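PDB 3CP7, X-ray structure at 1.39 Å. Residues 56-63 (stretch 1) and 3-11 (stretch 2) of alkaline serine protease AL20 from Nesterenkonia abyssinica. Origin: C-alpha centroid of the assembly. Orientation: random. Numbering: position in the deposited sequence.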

# COMPACT_ATOMS: atom_id res chain seq x y z
N VAL A 56 -7.15 -10.39 -13.10
CA VAL A 56 -8.51 -10.32 -13.61
C VAL A 56 -9.47 -11.05 -12.67
O VAL A 56 -9.13 -12.10 -12.15
CB VAL A 56 -8.58 -10.94 -15.04
CG1 VAL A 56 -9.99 -11.24 -15.46
CG2 VAL A 56 -7.92 -10.02 -16.06
N PHE A 57 -10.65 -10.48 -12.48
CA PHE A 57 -11.66 -11.01 -11.58
C PHE A 57 -12.90 -11.39 -12.37
O PHE A 57 -13.39 -10.59 -13.17
CB PHE A 57 -12.02 -9.96 -10.52
CG PHE A 57 -13.13 -10.39 -9.57
CD1 PHE A 57 -14.36 -9.73 -9.58
CD2 PHE A 57 -12.92 -11.42 -8.65
CE1 PHE A 57 -15.36 -10.11 -8.69
CE2 PHE A 57 -13.92 -11.80 -7.76
CZ PHE A 57 -15.15 -11.15 -7.80
N ALA A 58 -13.39 -12.60 -12.15
CA ALA A 58 -14.56 -13.13 -12.86
C ALA A 58 -15.68 -13.45 -11.87
O ALA A 58 -15.71 -14.54 -11.29
CB ALA A 58 -14.18 -14.38 -13.66
N PRO A 59 -16.61 -12.49 -11.67
CA PRO A 59 -17.71 -12.73 -10.73
C PRO A 59 -18.57 -13.92 -11.15
O PRO A 59 -18.89 -14.07 -12.34
CB PRO A 59 -18.54 -11.44 -10.80
CG PRO A 59 -17.74 -10.46 -11.55
CD PRO A 59 -16.65 -11.16 -12.28
N ALA A 60 -18.94 -14.76 -10.19
CA ALA A 60 -19.86 -15.87 -10.45
C ALA A 60 -19.35 -16.85 -11.51
O ALA A 60 -20.14 -17.51 -12.19
CB ALA A 60 -21.27 -15.35 -10.81
N TYR A 61 -18.03 -16.95 -11.64
CA TYR A 61 -17.41 -17.93 -12.55
C TYR A 61 -18.01 -19.32 -12.32
O TYR A 61 -18.22 -19.74 -11.18
CB TYR A 61 -15.91 -17.96 -12.30
CG TYR A 61 -15.11 -18.73 -13.33
CD1 TYR A 61 -14.92 -20.10 -13.21
CD2 TYR A 61 -14.52 -18.07 -14.41
CE1 TYR A 61 -14.20 -20.82 -14.16
CE2 TYR A 61 -13.78 -18.77 -15.36
CZ TYR A 61 -13.62 -20.15 -15.22
OH TYR A 61 -12.89 -20.84 -16.16
N ASP A 62 -18.30 -20.02 -13.42
CA ASP A 62 -18.91 -21.35 -13.37
C ASP A 62 -18.63 -22.05 -14.69
O ASP A 62 -19.34 -21.83 -15.67
CB ASP A 62 -20.43 -21.23 -13.15
CG ASP A 62 -21.13 -22.58 -13.06
OD1 ASP A 62 -20.49 -23.63 -13.24
OD2 ASP A 62 -22.36 -22.58 -12.81
N TYR A 63 -17.56 -22.86 -14.72
CA TYR A 63 -17.07 -23.44 -15.99
C TYR A 63 -16.95 -22.38 -17.08
O TYR A 63 -17.37 -22.57 -18.23
CB TYR A 63 -17.95 -24.63 -16.43
CG TYR A 63 -17.73 -25.85 -15.56
CD1 TYR A 63 -18.42 -26.01 -14.36
CD2 TYR A 63 -16.82 -26.84 -15.93
CE1 TYR A 63 -18.21 -27.12 -13.54
CE2 TYR A 63 -16.60 -27.96 -15.12
CZ TYR A 63 -17.29 -28.09 -13.93
OH TYR A 63 -17.07 -29.18 -13.12
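Stretch 2 (3-11) PADSPHIGK

Stretch 2 approaches stretch 1 as two successive type I turns, Pro-3 to Ser-6 and Ser-6 to Ile-9, followed by a strand that begins at Ile-9 and runs on past Lys-11. This strand pairs with strand 56-59 in the antiparallel sense, although the two are far from collinear: their N-to-C directions differ by 130° and their axes approach to 4.5 Å.

Lys-11 covers the most surface. Its backbone forms both hydrogen bonds of a pair with Ala-58, Ala-58 N to Lys-11 O at 2.8 Å and Lys-11 N to Ala-58 O at 3.1 Å, and the side chains of the two residues lie on the same face of the sheet. The Lys-11 side chain, extended through chi3 and bent only at chi4 (76°), passes over the ring of Tyr-61. Its CD sits 3.6 Å from Tyr-61 CD1, almost directly above the ring centre, so the contact is chiefly CH-pi; NZ, 5.6 Å from the centroid, adds at most a weak attraction.

One residue back, Gly-10 CA lies 3.4 Å from Phe-57 CE2 and 3.2 Å from Ala-58 O. A CB here would point into stretch 1 and clash with both atoms, so the absence of a side chain permits the close approach of the backbones.

Ala-60 continues the pairing beyond the strand, in the type II turn from Ala-58 to Tyr-61. Its N donates to Ile-9 O at 2.9 Å with a nearly straight geometry (166°), while its CB packs 3.8 Å from Pro-7 CB.

Pro-3 closes the other end of the contact. Its CB lies 3.3 Å from Tyr-61 O and its CG 3.8 Å from Asp-62 CB. Nearby, a water donates to Asp-62 OD2 (2.6 Å) and weakly accepts from Ala-4 N (3.3 Å), linking the two stretches at the exposed margin.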

# COMPACT_ATOMS: atom_id res chain seq x y z
N PRO A 3 -22.59 -21.01 -8.10
CA PRO A 3 -21.96 -19.69 -8.13
C PRO A 3 -22.95 -18.57 -8.45
O PRO A 3 -22.77 -17.43 -7.97
CB PRO A 3 -20.92 -19.81 -9.25
CG PRO A 3 -20.61 -21.26 -9.33
CD PRO A 3 -21.85 -22.00 -8.91
N ALA A 4 -23.99 -18.89 -9.22
CA ALA A 4 -24.97 -17.88 -9.64
C ALA A 4 -25.67 -17.24 -8.46
O ALA A 4 -26.08 -16.08 -8.55
CB ALA A 4 -25.99 -18.44 -10.62
N ASP A 5 -25.77 -17.96 -7.36
CA ASP A 5 -26.44 -17.42 -6.18
C ASP A 5 -25.60 -16.47 -5.33
O ASP A 5 -26.12 -15.83 -4.43
CB ASP A 5 -27.02 -18.55 -5.33
CG ASP A 5 -28.27 -19.15 -5.94
OD1 ASP A 5 -29.09 -18.38 -6.50
OD2 ASP A 5 -28.42 -20.39 -5.86
N SER A 6 -24.30 -16.39 -5.61
CA SER A 6 -23.42 -15.52 -4.83
C SER A 6 -22.42 -14.84 -5.76
O SER A 6 -21.21 -15.10 -5.67
CB SER A 6 -22.69 -16.32 -3.74
OG SER A 6 -21.95 -17.39 -4.30
N PRO A 7 -22.90 -13.99 -6.68
CA PRO A 7 -22.06 -13.44 -7.75
C PRO A 7 -21.00 -12.44 -7.29
O PRO A 7 -20.13 -12.09 -8.09
CB PRO A 7 -23.07 -12.76 -8.68
CG PRO A 7 -24.20 -12.40 -7.79
CD PRO A 7 -24.30 -13.53 -6.81
N HIS A 8 -21.07 -12.00 -6.04
CA HIS A 8 -19.99 -11.21 -5.47
C HIS A 8 -18.71 -12.03 -5.32
O HIS A 8 -17.62 -11.46 -5.32
CB HIS A 8 -20.40 -10.58 -4.14
CG HIS A 8 -21.08 -11.53 -3.20
ND1 HIS A 8 -20.40 -12.23 -2.22
CD2 HIS A 8 -22.39 -11.88 -3.06
CE1 HIS A 8 -21.26 -12.97 -1.53
NE2 HIS A 8 -22.47 -12.77 -2.02
N ILE A 9 -18.84 -13.35 -5.19
CA ILE A 9 -17.66 -14.23 -5.12
C ILE A 9 -17.22 -14.56 -6.54
O ILE A 9 -18.06 -14.82 -7.41
CB ILE A 9 -17.95 -15.55 -4.36
CG1 ILE A 9 -18.73 -15.29 -3.06
CG2 ILE A 9 -16.63 -16.26 -4.06
CD1 ILE A 9 -19.13 -16.55 -2.31
N GLY A 10 -15.91 -14.58 -6.80
CA GLY A 10 -15.45 -14.85 -8.15
C GLY A 10 -14.06 -15.45 -8.19
O GLY A 10 -13.38 -15.56 -7.16
N LYS A 11 -13.66 -15.82 -9.41
CA LYS A 11 -12.37 -16.45 -9.65
C LYS A 11 -11.38 -15.38 -10.10
O LYS A 11 -11.78 -14.40 -10.74
CB LYS A 11 -12.52 -17.54 -10.72
CG LYS A 11 -11.27 -18.35 -11.01
CD LYS A 11 -11.57 -19.41 -12.04
CE LYS A 11 -10.34 -20.22 -12.41
NZ LYS A 11 -9.95 -21.22 -11.38
O HOH W 1 -23.83 -20.59 -12.00